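Local coordinates for protein putative retaining b-glycosidase (Saccharophagus degradans, PDB 5A95) that hydrolyses beta-glucans, probably by the retaining mechanism of glycoside hydrolase family 5, subfamily 26, with a specificity dictated by its quaternary structure, at residues 101-106 / 328-333. The protein carries 1 engineered substitution. Residues are numbered along the deposited sequence; the frame is centred on the assembly and turned at random. Where two conformers were deposited one is given.
Sequences TIRLPI and TVWVFD. With BGC (beta-D-glucopyranose), chain D.
Trp330, which reaches the strand 101-106 at Arg103 and Pro105, is joined to Val331 by a cis peptide bond, and its indole lies between that valine and a glucose unit of the bound glycan. This tryptophan, with the cis bond on its carboxyl side, follows strand 326-329 of the (beta/alpha)8 barrel of family 5 glycosidases, where such a residue is a familiar sugar platform. Strands 101-106 and 326-329 are not neighbours: strand 65-72 runs between them, parallel to both, and no hydrogen bond links the two segments directly. Side chains meet instead inside the barrel. Farthest from the sugar among these contacts, the methyls of Thr101 and Thr328 touch, CG2 to CG2 at 3.9 Å. Next along the strand Arg103 stretches out, CG anti to the backbone N (chi1 178°) and the chain extended to NE, carrying its CD across Thr328 OG1 at 3.5 Å; that hydroxyl is hydrogen-bonded to Thr290 O. The guanidinium is gripped by Glu185 in a salt bridge and by Asn72, Asn188 and Gln291 in hydrogen bonds, which should fix its rotation. Its plane stands 79° from the indole, with Arg103 NH1 4.0 Å from Trp330 CZ3. Pro105 CB comes to 4.1 Å from Trp330 CZ3, at the edge of the ring. BGC C3 sits 3.6 Å above the plane of the Trp330 indole, and Val331 CB lies 3.4 Å above the plane on the opposite face, both offset toward the rim. Were Trp330 an alanine, the glucose unit would probably lose its platform, and Pro105 and the guanidinium would be left without their aromatic neighbour. Although Trp330 NE1 comes within 3.2 Å of BGC O4, it gives its hydrogen bond to Ser337 O.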
ATOM      1  N   THR A 101      35.022  -0.086  -9.283  1.00  8.16           N
ATOM      2  CA  THR A 101      33.609  -0.142  -8.896  1.00  7.73           C
ATOM      3  C   THR A 101      32.750   0.640  -9.862  1.00  7.00           C
ATOM      4  O   THR A 101      33.118   1.736 -10.283  1.00  8.36           O
ATOM      5  CB  THR A 101      33.428   0.481  -7.481  1.00  7.98           C
ATOM      6  OG1 THR A 101      34.214  -0.233  -6.535  1.00  9.59           O
ATOM      7  CG2 THR A 101      31.984   0.410  -7.022  1.00  8.97           C
ATOM      8  N   ILE A 102      31.586   0.085 -10.186  1.00  7.39           N
ATOM      9  CA  ILE A 102      30.534   0.814 -10.859  1.00  7.21           C
ATOM     10  C   ILE A 102      29.271   0.752 -10.006  1.00  6.99           C
ATOM     11  O   ILE A 102      28.902  -0.327  -9.517  1.00  7.39           O
ATOM     12  CB  ILE A 102      30.252   0.228 -12.249  1.00  7.97           C
ATOM     13  CG1 ILE A 102      31.465   0.475 -13.143  1.00  9.03           C
ATOM     14  CG2 ILE A 102      29.011   0.863 -12.879  1.00  8.44           C
ATOM     15  CD1 ILE A 102      31.408  -0.176 -14.506  1.00  9.70           C
ATOM     16  N   ARG A 103      28.631   1.907  -9.822  1.00  7.04           N
ATOM     17  CA  ARG A 103      27.330   2.007  -9.145  1.00  6.77           C
ATOM     18  C   ARG A 103      26.229   2.079 -10.199  1.00  7.04           C
ATOM     19  O   ARG A 103      26.304   2.898 -11.130  1.00  6.68           O
ATOM     20  CB  ARG A 103      27.279   3.223  -8.246  1.00  6.36           C
ATOM     21  CG  ARG A 103      25.962   3.455  -7.514  1.00  6.74           C
ATOM     22  CD  ARG A 103      26.157   4.545  -6.492  1.00  7.06           C
ATOM     23  NE  ARG A 103      25.026   4.907  -5.646  1.00  6.97           N
ATOM     24  CZ  ARG A 103      24.246   5.979  -5.778  1.00  6.51           C
ATOM     25  NH1 ARG A 103      24.260   6.712  -6.885  1.00  7.39           N
ATOM     26  NH2 ARG A 103      23.421   6.322  -4.787  1.00  6.96           N
ATOM     27  N   LEU A 104      25.223   1.223 -10.045  1.00  7.12           N
ATOM     28  CA  LEU A 104      24.074   1.144 -10.947  0.60  6.86           C
ATOM     29  C   LEU A 104      22.874   1.786 -10.250  1.00  6.46           C
ATOM     30  O   LEU A 104      22.378   1.218  -9.286  1.00  7.02           O
ATOM     31  CB  LEU A 104      23.746  -0.320 -11.273  0.60  7.68           C
ATOM     32  CG  LEU A 104      24.818  -1.186 -11.936  0.60  8.99           C
ATOM     33  CD1 LEU A 104      24.241  -2.567 -12.275  0.60  9.87           C
ATOM     34  CD2 LEU A 104      25.350  -0.514 -13.184  0.60  9.14           C
ATOM     35  N   PRO A 105      22.415   2.959 -10.725  1.00  5.88           N
ATOM     36  CA  PRO A 105      21.298   3.644 -10.074  1.00  6.04           C
ATOM     37  C   PRO A 105      19.989   3.159 -10.670  1.00  6.30           C
ATOM     38  O   PRO A 105      19.502   3.711 -11.672  1.00  7.19           O
ATOM     39  CB  PRO A 105      21.566   5.117 -10.390  1.00  6.78           C
ATOM     40  CG  PRO A 105      22.231   5.094 -11.719  1.00  7.61           C
ATOM     41  CD  PRO A 105      23.049   3.819 -11.760  1.00  7.19           C
ATOM     42  N   ILE A 106      19.401   2.145 -10.040  1.00  6.23           N
ATOM     43  CA  ILE A 106      18.208   1.491 -10.541  1.00  5.79           C
ATOM     44  C   ILE A 106      16.999   2.312 -10.172  1.00  6.02           C
ATOM     45  O   ILE A 106      16.623   2.396  -9.010  1.00  6.24           O
ATOM     46  CB  ILE A 106      18.127   0.055 -10.014  1.00  7.16           C
ATOM     47  CG1 ILE A 106      19.352  -0.722 -10.516  1.00  8.29           C
ATOM     48  CG2 ILE A 106      16.815  -0.617 -10.420  1.00  7.15           C
ATOM     49  CD1 ILE A 106      19.734  -1.938  -9.716  1.00  9.58           C
ATOM     50  N   THR A 328      32.047   6.810  -5.416  1.00  6.46           N
ATOM     51  CA  THR A 328      31.652   6.650  -6.799  1.00  6.45           C
ATOM     52  C   THR A 328      31.123   7.983  -7.329  1.00  6.67           C
ATOM     53  O   THR A 328      30.074   8.473  -6.908  1.00  7.00           O
ATOM     54  CB  THR A 328      30.615   5.546  -7.017  1.00  6.01           C
ATOM     55  OG1 THR A 328      29.484   5.704  -6.171  1.00  6.65           O
ATOM     56  CG2 THR A 328      31.209   4.177  -6.775  1.00  7.34           C
ATOM     57  N   VAL A 329      31.848   8.578  -8.281  1.00  6.38           N
ATOM     58  CA  VAL A 329      31.533   9.888  -8.802  1.00  6.62           C
ATOM     59  C   VAL A 329      30.219   9.816  -9.605  1.00  7.53           C
ATOM     60  O   VAL A 329      29.941   8.818 -10.288  1.00  7.81           O
ATOM     61  CB  VAL A 329      32.661  10.371  -9.736  1.00  7.55           C
ATOM     62  CG1 VAL A 329      32.398  11.760 -10.298  1.00  8.53           C
ATOM     63  CG2 VAL A 329      33.993  10.373  -8.999  1.00  8.53           C
ATOM     64  N   TRP A 330      29.442  10.895  -9.548  1.00  6.30           N
ATOM     65  CA  TRP A 330      28.223  11.048 -10.348  1.00  6.71           C
ATOM     66  C   TRP A 330      28.509  12.089 -11.442  1.00  7.81           C
ATOM     67  O   TRP A 330      28.853  13.209 -11.099  1.00  7.80           O
ATOM     68  CB  TRP A 330      27.043  11.524  -9.444  1.00  6.91           C
ATOM     69  CG  TRP A 330      25.745  11.700 -10.189  1.00  7.36           C
ATOM     70  CD1 TRP A 330      25.365  12.789 -10.917  1.00  8.01           C
ATOM     71  CD2 TRP A 330      24.721  10.722 -10.370  1.00  7.20           C
ATOM     72  NE1 TRP A 330      24.134  12.572 -11.488  1.00  9.33           N
ATOM     73  CE2 TRP A 330      23.719  11.304 -11.177  1.00  8.08           C
ATOM     74  CE3 TRP A 330      24.545   9.414  -9.909  1.00  7.60           C
ATOM     75  CZ2 TRP A 330      22.563  10.615 -11.552  1.00  9.02           C
ATOM     76  CZ3 TRP A 330      23.412   8.730 -10.274  1.00  8.23           C
ATOM     77  CH2 TRP A 330      22.413   9.336 -11.076  1.00  9.19           C
ATOM     78  N   VAL A 331      28.345  11.771 -12.735  1.00  8.30           N
ATOM     79  CA  VAL A 331      27.942  10.466 -13.287  1.00  7.70           C
ATOM     80  C   VAL A 331      28.660  10.271 -14.630  1.00  7.27           C
ATOM     81  O   VAL A 331      28.869  11.244 -15.364  1.00  8.59           O
ATOM     82  CB  VAL A 331      26.403  10.393 -13.468  1.00  7.90           C
ATOM     83  CG1 VAL A 331      25.890  11.535 -14.317  1.00  8.70           C
ATOM     84  CG2 VAL A 331      25.959   9.049 -14.031  1.00  9.33           C
ATOM     85  N   PHE A 332      29.037   9.036 -14.943  1.00  8.03           N
ATOM     86  CA  PHE A 332      29.725   8.717 -16.182  1.00  7.82           C
ATOM     87  C   PHE A 332      28.675   8.495 -17.267  1.00  7.41           C
ATOM     88  O   PHE A 332      28.332   7.383 -17.609  1.00  8.82           O
ATOM     89  CB  PHE A 332      30.625   7.505 -15.985  1.00  7.53           C
ATOM     90  CG  PHE A 332      31.623   7.323 -17.084  1.00  8.35           C
ATOM     91  CD1 PHE A 332      32.838   7.995 -17.031  1.00  9.35           C
ATOM     92  CD2 PHE A 332      31.387   6.463 -18.148  1.00  9.42           C
ATOM     93  CE1 PHE A 332      33.786   7.814 -18.020  1.00  9.36           C
ATOM     94  CE2 PHE A 332      32.346   6.280 -19.139  1.00 10.08           C
ATOM     95  CZ  PHE A 332      33.530   6.974 -19.077  1.00  9.56           C
ATOM     96  N   ASP A 333      28.191   9.621 -17.781  1.00  8.59           N
ATOM     97  CA  ASP A 333      27.138   9.708 -18.772  1.00  8.75           C
ATOM     98  C   ASP A 333      27.267  11.070 -19.415  1.00  9.23           C
ATOM     99  O   ASP A 333      27.615  12.025 -18.722  1.00 10.06           O
ATOM    100  CB  ASP A 333      25.763   9.612 -18.076  1.00  9.00           C
ATOM    101  CG  ASP A 333      24.645   9.401 -19.054  1.00  8.69           C
ATOM    102  OD1 ASP A 333      24.509   8.260 -19.542  1.00  8.98           O
ATOM    103  OD2 ASP A 333      23.919  10.377 -19.387  1.00  9.79           O
TER
HETATM  104  C2  BGC D   1      20.192  12.659  -7.610  1.00 12.97           C
HETATM  105  C3  BGC D   1      20.583  12.371  -9.059  1.00 12.38           C
HETATM  106  C4  BGC D   1      20.702  13.695  -9.824  1.00 11.95           C
HETATM  107  C5  BGC D   1      21.666  14.619  -9.105  1.00 13.86           C
HETATM  108  C6  BGC D   1      21.851  15.936  -9.821  1.00 17.66           C
HETATM  109  C1  BGC D   1      20.968  13.806  -6.970  1.00 14.00           C
HETATM  110  O1  BGC D   1      20.300  14.372  -5.871  1.00 15.06           O
HETATM  111  O2  BGC D   1      20.302  11.421  -6.814  1.00 13.04           O
HETATM  112  O3  BGC D   1      19.598  11.437  -9.603  1.00 10.68           O
HETATM  113  O4  BGC D   1      21.116  13.586 -11.194  1.00 11.57           O
HETATM  114  O5  BGC D   1      21.081  14.906  -7.840  1.00 14.48           O
HETATM  115  O6  BGC D   1      22.612  16.746  -8.924  1.00 24.57           O